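Local coordinates for protein tyrosine recombinase XerH (Helicobacter pylori, PDB 5JJV) that cuts and rejoins DNA at specific sites through a tyrosine-based mechanism and takes part in chromosome segregation, at residues B[174-179]-B[302-307]; B[182-187]-B[295-300]; B[291-296]-B[307-312]. All coordinates share one frame; numbering follows the deposited sequence.

The three contacts lie close together in the catalytic domain. The centres of contacts 1 and 2 and of contacts 1 and 3 are about 10 Å apart, those of contacts 2 and 3 about 9 Å. Helix 286-299 packs on helix 178-190 in contact 2 and on the start of helix 309-324 in contact 3, while contact 1 ties the loop between helices 286-299 and 309-324 to the lead-in of helix 178-190. Asn307 belongs to contacts 1 and 3. Contact 3 contains His310, a predicted active-site residue; Lys306 of contact 1 has its side chain about 7 Å from that of His310, and His175 about 8 Å from that of Tyr345, the predicted nucleophile.

Contact 1 (B[174-179]-B[302-307]); sequences THLNNE and LRREKN. With nucleotides of chain D; nucleotides of chain C.
The guanidinium of Arg304 is held on two sides by neighbouring residues of 174-179: the methyl CD2 of Leu176 sits over the centre of one face, 3.5 Å from CZ, while the carbonyl of His175 meets its edge. In this part of the tyrosine recombinase catalytic domain, a DNA-contacting loop between helices 286-299 and 309-324 packs against the lead-in to helix 178-190, whose N-cap is Asn177. NH2 of Arg304 donates to His175 O at 2.6 Å, nearly in the guanidinium plane but bent at the hydrogen (131°). A bend at chi3 (59°) turns the arginine back so that NE also reaches Leu302 O, and a salt bridge from NH1 to Glu180 adds a third hold on its rotation. Farther along, the methyl CG2 of Thr174 lies alongside Glu305, 3.7 Å from its CB. The loop 302-307 is pinned by Asn307, whose OD1 takes the N-H of Arg304 on a lone pair and whose ND2 gives a bond to Arg304 O. The backbone N of Asn307 binds OP2 of DA11 of chain D almost straight (172°), and Lys306 reaches a second DNA chain, its NZ 3.0 Å from OP1 of DA11 of chain C.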
loop_
_atom_site.group_PDB
_atom_site.type_symbol
_atom_site.label_atom_id
_atom_site.label_comp_id
_atom_site.label_asym_id
_atom_site.label_seq_id
_atom_site.Cartn_x
_atom_site.Cartn_y
_atom_site.Cartn_z
ATOM N N THR B 174 -28.116 13.233 -3.419
ATOM C CA THR B 174 -27.949 11.803 -3.649
ATOM C C THR B 174 -27.942 11.041 -2.329
ATOM O O THR B 174 -27.357 9.961 -2.226
ATOM C CB THR B 174 -26.650 11.501 -4.419
ATOM O OG1 THR B 174 -25.535 12.052 -3.709
ATOM C CG2 THR B 174 -26.707 12.103 -5.816
ATOM N N HIS B 175 -28.596 11.613 -1.323
ATOM C CA HIS B 175 -28.702 10.983 -0.013
ATOM C C HIS B 175 -29.816 11.629 0.800
ATOM O O HIS B 175 -30.257 12.738 0.495
ATOM C CB HIS B 175 -27.377 11.082 0.749
ATOM C CG HIS B 175 -27.164 12.401 1.423
ATOM N ND1 HIS B 175 -26.739 13.524 0.747
ATOM C CD2 HIS B 175 -27.318 12.777 2.715
ATOM C CE1 HIS B 175 -26.641 14.534 1.593
ATOM N NE2 HIS B 175 -26.987 14.107 2.794
ATOM N N LEU B 176 -30.271 10.928 1.833
ATOM C CA LEU B 176 -31.240 11.483 2.768
ATOM C C LEU B 176 -30.511 11.990 4.004
ATOM O O LEU B 176 -29.655 11.293 4.548
ATOM C CB LEU B 176 -32.282 10.435 3.162
ATOM C CG LEU B 176 -33.017 9.709 2.034
ATOM C CD1 LEU B 176 -33.953 8.654 2.600
ATOM C CD2 LEU B 176 -33.781 10.693 1.167
ATOM N N ASN B 177 -30.836 13.200 4.448
ATOM C CA ASN B 177 -30.226 13.723 5.665
ATOM C C ASN B 177 -30.831 13.062 6.900
ATOM O O ASN B 177 -31.597 12.103 6.785
ATOM C CB ASN B 177 -30.365 15.250 5.741
ATOM C CG ASN B 177 -31.810 15.720 5.689
ATOM O OD1 ASN B 177 -32.724 15.035 6.147
ATOM N ND2 ASN B 177 -32.019 16.907 5.134
ATOM N N ASN B 178 -30.492 13.578 8.077
ATOM C CA ASN B 178 -30.958 12.992 9.328
ATOM C C ASN B 178 -32.481 12.992 9.431
ATOM O O ASN B 178 -33.087 11.977 9.773
ATOM C CB ASN B 178 -30.352 13.738 10.520
ATOM C CG ASN B 178 -30.254 12.871 11.762
ATOM O OD1 ASN B 178 -30.969 11.876 11.900
ATOM N ND2 ASN B 178 -29.364 13.244 12.675
ATOM N N GLU B 179 -33.094 14.130 9.119
ATOM C CA GLU B 179 -34.543 14.275 9.213
ATOM C C GLU B 179 -35.273 13.429 8.171
ATOM O O GLU B 179 -36.296 12.810 8.467
ATOM C CB GLU B 179 -34.942 15.744 9.065
ATOM N N LEU B 302 -39.715 11.952 -1.210
ATOM C CA LEU B 302 -38.278 12.119 -1.024
ATOM C C LEU B 302 -37.481 11.807 -2.287
ATOM O O LEU B 302 -36.265 11.621 -2.222
ATOM C CB LEU B 302 -37.787 11.231 0.120
ATOM C CG LEU B 302 -38.366 11.485 1.512
ATOM C CD1 LEU B 302 -37.794 10.492 2.513
ATOM C CD2 LEU B 302 -38.095 12.914 1.953
ATOM N N ARG B 303 -38.161 11.743 -3.429
ATOM C CA ARG B 303 -37.496 11.430 -4.691
ATOM C C ARG B 303 -36.419 12.452 -5.031
ATOM O O ARG B 303 -36.619 13.658 -4.881
ATOM C CB ARG B 303 -38.509 11.347 -5.836
ATOM C CG ARG B 303 -39.083 9.957 -6.058
ATOM C CD ARG B 303 -39.716 9.835 -7.436
ATOM N NE ARG B 303 -38.756 10.093 -8.506
ATOM C CZ ARG B 303 -38.028 9.153 -9.104
ATOM N NH1 ARG B 303 -38.148 7.885 -8.737
ATOM N NH2 ARG B 303 -37.179 9.482 -10.068
ATOM N N ARG B 304 -35.273 11.959 -5.487
ATOM C CA ARG B 304 -34.148 12.821 -5.820
ATOM C C ARG B 304 -33.320 12.239 -6.963
ATOM O O ARG B 304 -33.859 11.580 -7.853
ATOM C CB ARG B 304 -33.279 13.050 -4.583
ATOM C CG ARG B 304 -33.036 11.804 -3.750
ATOM C CD ARG B 304 -32.729 12.177 -2.311
ATOM N NE ARG B 304 -33.825 12.937 -1.715
ATOM C CZ ARG B 304 -33.721 13.659 -0.604
ATOM N NH1 ARG B 304 -34.774 14.316 -0.140
ATOM N NH2 ARG B 304 -32.565 13.728 0.041
ATOM N N GLU B 305 -32.013 12.487 -6.935
ATOM C CA GLU B 305 -31.126 12.048 -8.008
ATOM C C GLU B 305 -31.062 10.525 -8.095
ATOM O O GLU B 305 -31.184 9.948 -9.176
ATOM C CB GLU B 305 -29.723 12.625 -7.808
ATOM C CG GLU B 305 -28.858 12.604 -9.060
ATOM C CD GLU B 305 -29.326 13.595 -10.109
ATOM O OE1 GLU B 305 -29.991 14.587 -9.741
ATOM O OE2 GLU B 305 -29.029 13.383 -11.303
ATOM N N LYS B 306 -30.866 9.883 -6.949
ATOM C CA LYS B 306 -30.889 8.427 -6.865
ATOM C C LYS B 306 -32.013 7.995 -5.929
ATOM O O LYS B 306 -32.241 8.624 -4.896
ATOM C CB LYS B 306 -29.544 7.889 -6.371
ATOM C CG LYS B 306 -28.332 8.444 -7.109
ATOM C CD LYS B 306 -28.232 7.901 -8.525
ATOM C CE LYS B 306 -26.978 8.415 -9.215
ATOM N NZ LYS B 306 -26.744 7.751 -10.527
ATOM N N ASN B 307 -32.720 6.927 -6.285
ATOM C CA ASN B 307 -33.877 6.504 -5.504
ATOM C C ASN B 307 -33.907 5.007 -5.216
ATOM O O ASN B 307 -34.978 4.410 -5.116
ATOM C CB ASN B 307 -35.165 6.910 -6.221
ATOM C CG ASN B 307 -35.170 8.372 -6.615
ATOM O OD1 ASN B 307 -35.363 9.251 -5.777
ATOM N ND2 ASN B 307 -34.949 8.640 -7.898
ATOM P P DA D 11 -31.601 5.650 -10.009
ATOM O OP1 DA D 11 -31.291 7.054 -10.356
ATOM O OP2 DA D 11 -32.209 5.326 -8.699
ATOM O "O5'" DA D 11 -32.539 5.038 -11.148
ATOM C "C5'" DA D 11 -32.163 5.160 -12.510
ATOM C "C4'" DA D 11 -33.102 4.369 -13.399
ATOM O "O4'" DA D 11 -32.650 2.994 -13.487
ATOM C "C3'" DA D 11 -34.556 4.309 -12.914
ATOM O "O3'" DA D 11 -35.432 4.638 -13.977
ATOM C "C2'" DA D 11 -34.730 2.853 -12.479
ATOM C "C1'" DA D 11 -33.769 2.151 -13.420
ATOM N N9 DA D 11 -33.344 0.836 -12.954
ATOM C C8 DA D 11 -33.347 0.373 -11.668
ATOM N N7 DA D 11 -32.912 -0.858 -11.548
ATOM C C5 DA D 11 -32.604 -1.230 -12.847
ATOM C C6 DA D 11 -32.094 -2.423 -13.400
ATOM N N6 DA D 11 -31.796 -3.502 -12.671
ATOM N N1 DA D 11 -31.901 -2.461 -14.735
ATOM C C2 DA D 11 -32.200 -1.377 -15.461
ATOM N N3 DA D 11 -32.684 -0.205 -15.056
ATOM C C4 DA D 11 -32.865 -0.197 -13.725
ATOM P P DA C 11 -23.643 8.717 -12.518
ATOM O OP1 DA C 11 -24.075 9.003 -11.132
ATOM O OP2 DA C 11 -23.672 9.794 -13.531
ATOM O "O5'" DA C 11 -22.168 8.094 -12.464
ATOM C "C5'" DA C 11 -21.534 7.846 -11.210
ATOM C "C4'" DA C 11 -22.070 6.580 -10.563
ATOM O "O4'" DA C 11 -21.974 5.472 -11.497
ATOM C "C3'" DA C 11 -21.324 6.144 -9.302
ATOM O "O3'" DA C 11 -22.245 5.795 -8.281
ATOM C "C2'" DA C 11 -20.505 4.939 -9.757
ATOM C "C1'" DA C 11 -21.374 4.366 -10.864
ATOM N N9 DA C 11 -20.614 3.610 -11.859
ATOM C C8 DA C 11 -20.217 4.036 -13.095
ATOM N N7 DA C 11 -19.536 3.139 -13.771
ATOM C C5 DA C 11 -19.478 2.052 -12.916
ATOM C C6 DA C 11 -18.894 0.776 -13.038
ATOM N N6 DA C 11 -18.228 0.372 -14.125
ATOM N N1 DA C 11 -19.020 -0.073 -11.997
ATOM C C2 DA C 11 -19.688 0.334 -10.910
ATOM N N3 DA C 11 -20.276 1.505 -10.679
ATOM C C4 DA C 11 -20.134 2.327 -11.731
#

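Contact 2 (B[182-187]-B[295-300]); sequences EKFLES and RIINFA
The ring of Phe184 meets two isoleucines obliquely with one corner: its CE1 lies 3.5 Å from CG1 of Ile297 and 3.6 Å from CG2 of Ile296, with CD1 next to both as well. Phe299 is approached differently, for CB of Ser187 comes to the edge of its ring, in the ring plane, 4.0 Å from CD2. Phe184 crosses Ile296 at about a right angle and Ile297 more slantwise. Its first torsion, with CG opposite the backbone N (chi1 -180°), carries the ring across to the neighbouring helix. The ring also touches Ile205 and Val209 of helix 198-211 and Leu312 of helix 309-324, so the contact belongs to the buried core of the mainly helical catalytic domain of the tyrosine recombinases. The segments 182-187 and 295-299 of helices 178-190 and 286-299 cross at 115°, their axes 9.3 Å apart at closest approach. The small side chains of Ser187 and Ala300 let the backbones come close, with CA atoms 6.2 Å apart. OG of Ser187 lies 3.2 Å from CB of Ala300, yet its hydrogen bond runs back into its own helix, to Lys183 O. That carbonyl is gripped twice, since Ser187 N reaches it from the opposite face of its plane. The same lysine contributes at the exposed border: fully extended beyond CG, it passes beside Ala300 and donates from NZ to Ala300 O at 2.9 Å, tilted 27° from the carbonyl plane.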
loop_
_atom_site.group_PDB
_atom_site.type_symbol
_atom_site.label_atom_id
_atom_site.label_comp_id
_atom_site.label_asym_id
_atom_site.label_seq_id
_atom_site.Cartn_x
_atom_site.Cartn_y
_atom_site.Cartn_z
ATOM N N GLU B 182 -35.352 9.743 9.016
ATOM C CA GLU B 182 -36.369 9.467 10.020
ATOM C C GLU B 182 -37.739 9.330 9.366
ATOM O O GLU B 182 -38.522 8.455 9.730
ATOM C CB GLU B 182 -36.382 10.569 11.084
ATOM C CG GLU B 182 -37.307 10.303 12.261
ATOM C CD GLU B 182 -37.041 11.235 13.430
ATOM O OE1 GLU B 182 -37.995 11.551 14.173
ATOM O OE2 GLU B 182 -35.874 11.648 13.610
ATOM N N LYS B 183 -38.013 10.189 8.387
ATOM C CA LYS B 183 -39.287 10.161 7.677
ATOM C C LYS B 183 -39.415 8.913 6.806
ATOM O O LYS B 183 -40.503 8.352 6.667
ATOM C CB LYS B 183 -39.455 11.416 6.819
ATOM C CG LYS B 183 -40.821 11.526 6.163
ATOM C CD LYS B 183 -40.941 12.775 5.310
ATOM C CE LYS B 183 -42.322 12.873 4.683
ATOM N NZ LYS B 183 -42.436 14.032 3.758
ATOM N N PHE B 184 -38.301 8.485 6.219
ATOM C CA PHE B 184 -38.288 7.283 5.397
ATOM C C PHE B 184 -38.624 6.052 6.234
ATOM O O PHE B 184 -39.440 5.224 5.830
ATOM C CB PHE B 184 -36.928 7.108 4.719
ATOM C CG PHE B 184 -36.837 5.887 3.847
ATOM C CD1 PHE B 184 -37.397 5.884 2.580
ATOM C CD2 PHE B 184 -36.188 4.747 4.291
ATOM C CE1 PHE B 184 -37.316 4.764 1.774
ATOM C CE2 PHE B 184 -36.104 3.623 3.489
ATOM C CZ PHE B 184 -36.669 3.633 2.228
ATOM N N LEU B 185 -37.991 5.943 7.398
ATOM C CA LEU B 185 -38.245 4.840 8.320
ATOM C C LEU B 185 -39.716 4.777 8.722
ATOM O O LEU B 185 -40.297 3.695 8.808
ATOM C CB LEU B 185 -37.367 4.967 9.565
ATOM C CG LEU B 185 -35.879 4.653 9.398
ATOM C CD1 LEU B 185 -35.112 5.032 10.652
ATOM C CD2 LEU B 185 -35.678 3.180 9.072
ATOM N N GLU B 186 -40.309 5.942 8.969
ATOM C CA GLU B 186 -41.726 6.025 9.302
ATOM C C GLU B 186 -42.583 5.574 8.125
ATOM O O GLU B 186 -43.593 4.894 8.303
ATOM C CB GLU B 186 -42.105 7.452 9.709
ATOM C CG GLU B 186 -41.404 7.959 10.959
ATOM C CD GLU B 186 -41.795 9.384 11.313
ATOM O OE1 GLU B 186 -42.864 9.841 10.855
ATOM O OE2 GLU B 186 -41.031 10.048 12.046
ATOM N N SER B 187 -42.166 5.955 6.923
ATOM C CA SER B 187 -42.909 5.633 5.712
ATOM C C SER B 187 -42.884 4.139 5.406
ATOM O O SER B 187 -43.808 3.615 4.786
ATOM C CB SER B 187 -42.350 6.420 4.526
ATOM O OG SER B 187 -42.430 7.814 4.762
ATOM N N ARG B 295 -40.756 2.880 -4.165
ATOM C CA ARG B 295 -42.175 3.033 -3.855
ATOM C C ARG B 295 -42.367 3.792 -2.547
ATOM O O ARG B 295 -43.259 4.631 -2.428
ATOM C CB ARG B 295 -42.849 1.660 -3.780
ATOM C CG ARG B 295 -44.321 1.683 -3.411
ATOM C CD ARG B 295 -44.908 0.283 -3.474
ATOM N NE ARG B 295 -46.277 0.233 -2.971
ATOM C CZ ARG B 295 -46.600 -0.070 -1.717
ATOM N NH1 ARG B 295 -45.651 -0.354 -0.836
ATOM N NH2 ARG B 295 -47.873 -0.093 -1.345
ATOM N N ILE B 296 -41.516 3.494 -1.570
ATOM C CA ILE B 296 -41.575 4.149 -0.270
ATOM C C ILE B 296 -41.035 5.575 -0.350
ATOM O O ILE B 296 -41.627 6.505 0.200
ATOM C CB ILE B 296 -40.787 3.357 0.788
ATOM C CG1 ILE B 296 -41.358 1.944 0.922
ATOM C CG2 ILE B 296 -40.817 4.073 2.128
ATOM C CD1 ILE B 296 -40.708 1.124 2.009
ATOM N N ILE B 297 -39.909 5.735 -1.041
ATOM C CA ILE B 297 -39.305 7.047 -1.259
ATOM C C ILE B 297 -40.288 8.005 -1.922
ATOM O O ILE B 297 -40.455 9.145 -1.486
ATOM C CB ILE B 297 -38.040 6.942 -2.134
ATOM C CG1 ILE B 297 -36.957 6.138 -1.416
ATOM C CG2 ILE B 297 -37.523 8.324 -2.503
ATOM C CD1 ILE B 297 -35.721 5.912 -2.249
ATOM N N ASN B 298 -40.939 7.527 -2.976
ATOM C CA ASN B 298 -41.921 8.316 -3.705
ATOM C C ASN B 298 -43.110 8.667 -2.814
ATOM O O ASN B 298 -43.637 9.777 -2.872
ATOM C CB ASN B 298 -42.390 7.554 -4.946
ATOM C CG ASN B 298 -42.889 8.473 -6.044
ATOM O OD1 ASN B 298 -43.272 9.614 -5.790
ATOM N ND2 ASN B 298 -42.887 7.975 -7.275
ATOM N N PHE B 299 -43.517 7.709 -1.987
ATOM C CA PHE B 299 -44.627 7.894 -1.058
ATOM C C PHE B 299 -44.305 8.953 -0.008
ATOM O O PHE B 299 -45.189 9.683 0.444
ATOM C CB PHE B 299 -44.975 6.562 -0.383
ATOM C CG PHE B 299 -45.937 6.690 0.767
ATOM C CD1 PHE B 299 -47.289 6.894 0.541
ATOM C CD2 PHE B 299 -45.490 6.587 2.076
ATOM C CE1 PHE B 299 -48.176 7.007 1.599
ATOM C CE2 PHE B 299 -46.371 6.697 3.137
ATOM C CZ PHE B 299 -47.716 6.908 2.898
ATOM N N ALA B 300 -43.036 9.034 0.374
ATOM C CA ALA B 300 -42.599 9.992 1.384
ATOM C C ALA B 300 -42.243 11.339 0.764
ATOM O O ALA B 300 -41.866 12.275 1.470
ATOM C CB ALA B 300 -41.413 9.437 2.156
#

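Contact 3 (B[291-296]-B[307-312]); sequences KQVERI and NGAHML. With nucleotides of chain D; nucleotides of chain C.
In the predicted active site of the catalytic domain, beside the bound DNA, the start of helix 309-324, which carries the predicted active-site residue His310, packs against helix 286-299 chiefly through Val293. Its methyl CG1 rests 3.8 Å from the carbonyl carbon of Gly308 and 4.1 Å from CD1 of Leu312, while CG2 faces the methyl of Ala309. With CG1 opposite the backbone N (chi1 167°), the two branches divide the work, one meeting the backbone and the leucine, the other the alanine. Beside it, CB of Glu294 lies 3.6 Å from Asn307 O, and CG approaches CB of Asn307, the two side chains slanting across each other with carboxylate and amide planes nearly perpendicular (87°). The carboxylate of Glu294 forms a salt bridge with Arg303, while its CB and CG do the packing here. No hydrogen bond joins the two segments, but the second one binds DNA. His310 and its preceding turn belong to the phosphate-binding site of a phage-integrase-family recombinase. The backbone N of His310 donates to OP1 of DC10 of chain D at 2.9 Å and nearly straight (166°), an oxygen that also lies close to Ala309 N and to CA of Gly308. The backbone N-H of His310 thus helps hold the negative phosphate. The imidazole has C4' of DT9 of chain D over one face, toward the rim, and OP1 of DC13 of chain C at its edge, where NE2 makes a weak, strongly bent hydrogen bond. Across helix 286-299, Lys291 reaches a guanine base, its NZ donating to O6 of DG3 of chain C at 3.1 Å.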
loop_
_atom_site.group_PDB
_atom_site.type_symbol
_atom_site.label_atom_id
_atom_site.label_comp_id
_atom_site.label_asym_id
_atom_site.label_seq_id
_atom_site.Cartn_x
_atom_site.Cartn_y
_atom_site.Cartn_z
ATOM N N LYS B 291 -37.791 -1.440 -6.698
ATOM C CA LYS B 291 -39.166 -0.982 -6.838
ATOM C C LYS B 291 -39.836 -0.824 -5.476
ATOM O O LYS B 291 -40.627 0.094 -5.276
ATOM C CB LYS B 291 -39.960 -1.946 -7.723
ATOM C CG LYS B 291 -39.709 -1.751 -9.211
ATOM C CD LYS B 291 -39.811 -3.059 -9.980
ATOM C CE LYS B 291 -41.160 -3.725 -9.784
ATOM N NZ LYS B 291 -41.260 -4.989 -10.566
ATOM N N GLN B 292 -39.511 -1.710 -4.541
ATOM C CA GLN B 292 -40.059 -1.622 -3.194
ATOM C C GLN B 292 -39.525 -0.396 -2.458
ATOM O O GLN B 292 -40.268 0.285 -1.753
ATOM C CB GLN B 292 -39.745 -2.890 -2.396
ATOM C CG GLN B 292 -40.488 -4.126 -2.876
ATOM C CD GLN B 292 -41.995 -3.964 -2.818
ATOM O OE1 GLN B 292 -42.531 -3.349 -1.896
ATOM N NE2 GLN B 292 -42.685 -4.513 -3.809
ATOM N N VAL B 293 -38.236 -0.121 -2.628
ATOM C CA VAL B 293 -37.604 1.027 -1.987
ATOM C C VAL B 293 -38.087 2.339 -2.600
ATOM O O VAL B 293 -38.472 3.265 -1.883
ATOM C CB VAL B 293 -36.066 0.952 -2.084
ATOM C CG1 VAL B 293 -35.437 2.285 -1.710
ATOM C CG2 VAL B 293 -35.534 -0.162 -1.197
ATOM N N GLU B 294 -38.072 2.409 -3.928
ATOM C CA GLU B 294 -38.492 3.608 -4.642
ATOM C C GLU B 294 -39.959 3.925 -4.366
ATOM O O GLU B 294 -40.357 5.090 -4.334
ATOM C CB GLU B 294 -38.253 3.444 -6.147
ATOM C CG GLU B 294 -38.366 4.731 -6.952
ATOM C CD GLU B 294 -39.788 5.039 -7.376
ATOM O OE1 GLU B 294 -40.068 6.206 -7.721
ATOM O OE2 GLU B 294 -40.624 4.111 -7.370
ATOM N N ARG B 295 -40.756 2.880 -4.165
ATOM C CA ARG B 295 -42.175 3.033 -3.855
ATOM C C ARG B 295 -42.367 3.792 -2.547
ATOM O O ARG B 295 -43.259 4.631 -2.428
ATOM C CB ARG B 295 -42.849 1.660 -3.780
ATOM C CG ARG B 295 -44.321 1.683 -3.411
ATOM C CD ARG B 295 -44.908 0.283 -3.474
ATOM N NE ARG B 295 -46.277 0.233 -2.971
ATOM C CZ ARG B 295 -46.600 -0.070 -1.717
ATOM N NH1 ARG B 295 -45.651 -0.354 -0.836
ATOM N NH2 ARG B 295 -47.873 -0.093 -1.345
ATOM N N ILE B 296 -41.516 3.494 -1.570
ATOM C CA ILE B 296 -41.575 4.149 -0.270
ATOM C C ILE B 296 -41.035 5.575 -0.350
ATOM O O ILE B 296 -41.627 6.505 0.200
ATOM C CB ILE B 296 -40.787 3.357 0.788
ATOM C CG1 ILE B 296 -41.358 1.944 0.922
ATOM C CG2 ILE B 296 -40.817 4.073 2.128
ATOM C CD1 ILE B 296 -40.708 1.124 2.009
ATOM N N ASN B 307 -32.720 6.927 -6.285
ATOM C CA ASN B 307 -33.877 6.504 -5.504
ATOM C C ASN B 307 -33.907 5.007 -5.216
ATOM O O ASN B 307 -34.978 4.410 -5.116
ATOM C CB ASN B 307 -35.165 6.910 -6.221
ATOM C CG ASN B 307 -35.170 8.372 -6.615
ATOM O OD1 ASN B 307 -35.363 9.251 -5.777
ATOM N ND2 ASN B 307 -34.949 8.640 -7.898
ATOM N N GLY B 308 -32.731 4.407 -5.076
ATOM C CA GLY B 308 -32.637 2.988 -4.787
ATOM C C GLY B 308 -32.065 2.704 -3.414
ATOM O O GLY B 308 -31.911 3.610 -2.596
ATOM N N ALA B 309 -31.746 1.438 -3.164
ATOM C CA ALA B 309 -31.212 1.023 -1.873
ATOM C C ALA B 309 -29.798 1.550 -1.671
ATOM O O ALA B 309 -29.349 1.727 -0.538
ATOM C CB ALA B 309 -31.236 -0.492 -1.750
ATOM N N HIS B 310 -29.099 1.798 -2.772
ATOM C CA HIS B 310 -27.734 2.303 -2.700
ATOM C C HIS B 310 -27.730 3.737 -2.184
ATOM O O HIS B 310 -26.781 4.170 -1.532
ATOM C CB HIS B 310 -27.052 2.221 -4.067
ATOM C CG HIS B 310 -25.616 1.801 -3.999
ATOM N ND1 HIS B 310 -25.221 0.583 -3.487
ATOM C CD2 HIS B 310 -24.480 2.435 -4.377
ATOM C CE1 HIS B 310 -23.906 0.485 -3.551
ATOM N NE2 HIS B 310 -23.431 1.596 -4.089
ATOM N N MET B 311 -28.799 4.469 -2.481
ATOM C CA MET B 311 -28.953 5.831 -1.986
ATOM C C MET B 311 -29.051 5.818 -0.460
ATOM O O MET B 311 -28.573 6.734 0.213
ATOM C CB MET B 311 -30.185 6.491 -2.613
ATOM C CG MET B 311 -30.312 7.985 -2.348
ATOM S SD MET B 311 -31.168 8.368 -0.809
ATOM C CE MET B 311 -32.762 7.616 -1.112
ATOM N N LEU B 312 -29.664 4.767 0.077
ATOM C CA LEU B 312 -29.761 4.582 1.520
ATOM C C LEU B 312 -28.389 4.273 2.113
ATOM O O LEU B 312 -28.106 4.617 3.261
ATOM C CB LEU B 312 -30.748 3.461 1.852
ATOM C CG LEU B 312 -32.159 3.632 1.286
ATOM C CD1 LEU B 312 -33.041 2.448 1.654
ATOM C CD2 LEU B 312 -32.770 4.933 1.777
ATOM P P DC D 10 -29.477 0.477 -6.622
ATOM O OP1 DC D 10 -29.904 1.445 -5.587
ATOM O OP2 DC D 10 -30.274 -0.752 -6.828
ATOM O "O5'" DC D 10 -29.356 1.254 -8.009
ATOM C "C5'" DC D 10 -28.393 2.296 -8.144
ATOM C "C4'" DC D 10 -28.679 3.155 -9.363
ATOM O "O4'" DC D 10 -28.253 2.460 -10.562
ATOM C "C3'" DC D 10 -30.143 3.510 -9.582
ATOM O "O3'" DC D 10 -30.240 4.809 -10.144
ATOM C "C2'" DC D 10 -30.614 2.437 -10.560
ATOM C "C1'" DC D 10 -29.363 2.196 -11.397
ATOM N N1 DC D 10 -29.235 0.800 -11.888
ATOM C C2 DC D 10 -29.142 0.551 -13.262
ATOM O O2 DC D 10 -29.178 1.501 -14.054
ATOM N N3 DC D 10 -29.017 -0.731 -13.688
ATOM C C4 DC D 10 -28.981 -1.729 -12.803
ATOM N N4 DC D 10 -28.859 -2.974 -13.270
ATOM C C5 DC D 10 -29.073 -1.494 -11.400
ATOM C C6 DC D 10 -29.194 -0.227 -10.991
ATOM P P DT D 9 -25.131 -5.021 -5.761
ATOM O OP1 DT D 9 -25.503 -5.154 -4.335
ATOM O OP2 DT D 9 -25.486 -6.081 -6.730
ATOM O "O5'" DT D 9 -25.713 -3.639 -6.306
ATOM C "C5'" DT D 9 -25.431 -2.436 -5.609
ATOM C "C4'" DT D 9 -25.937 -1.238 -6.385
ATOM O "O4'" DT D 9 -25.322 -1.219 -7.699
ATOM C "C3'" DT D 9 -27.449 -1.208 -6.609
ATOM O "O3'" DT D 9 -27.955 0.081 -6.290
ATOM C "C2'" DT D 9 -27.606 -1.539 -8.094
ATOM C "C1'" DT D 9 -26.305 -1.025 -8.688
ATOM N N1 DT D 9 -25.888 -1.769 -9.907
ATOM C C2 DT D 9 -25.772 -1.099 -11.102
ATOM O O2 DT D 9 -25.995 0.093 -11.224
ATOM N N3 DT D 9 -25.386 -1.880 -12.159
ATOM C C4 DT D 9 -25.109 -3.236 -12.140
ATOM O O4 DT D 9 -24.766 -3.853 -13.143
ATOM C C5 DT D 9 -25.249 -3.877 -10.855
ATOM C C7 DT D 9 -24.975 -5.344 -10.713
ATOM C C6 DT D 9 -25.628 -3.122 -9.813
ATOM P P DG C 3 -43.171 -12.707 -3.466
ATOM O OP1 DG C 3 -42.988 -14.171 -3.420
ATOM O OP2 DG C 3 -43.602 -11.980 -2.254
ATOM O "O5'" DG C 3 -41.789 -12.077 -3.984
ATOM C "C5'" DG C 3 -41.773 -11.056 -4.973
ATOM C "C4'" DG C 3 -41.728 -11.657 -6.367
ATOM O "O4'" DG C 3 -42.755 -11.054 -7.171
ATOM C "C3'" DG C 3 -40.449 -11.413 -7.141
ATOM O "O3'" DG C 3 -39.493 -12.421 -6.824
ATOM C "C2'" DG C 3 -40.917 -11.528 -8.596
ATOM C "C1'" DG C 3 -42.395 -11.127 -8.532
ATOM N N9 DG C 3 -42.681 -9.840 -9.158
ATOM C C8 DG C 3 -42.874 -8.636 -8.525
ATOM N N7 DG C 3 -43.115 -7.652 -9.345
ATOM C C5 DG C 3 -43.081 -8.241 -10.604
ATOM C C6 DG C 3 -43.272 -7.669 -11.883
ATOM O O6 DG C 3 -43.516 -6.488 -12.168
ATOM N N1 DG C 3 -43.153 -8.620 -12.894
ATOM C C2 DG C 3 -42.884 -9.953 -12.691
ATOM N N2 DG C 3 -42.806 -10.717 -13.790
ATOM N N3 DG C 3 -42.703 -10.500 -11.497
ATOM C C4 DG C 3 -42.816 -9.587 -10.504
ATOM P P DC C 13 -20.003 1.252 -3.102
ATOM O OP1 DC C 13 -20.713 0.177 -3.850
ATOM O OP2 DC C 13 -19.291 0.929 -1.833
#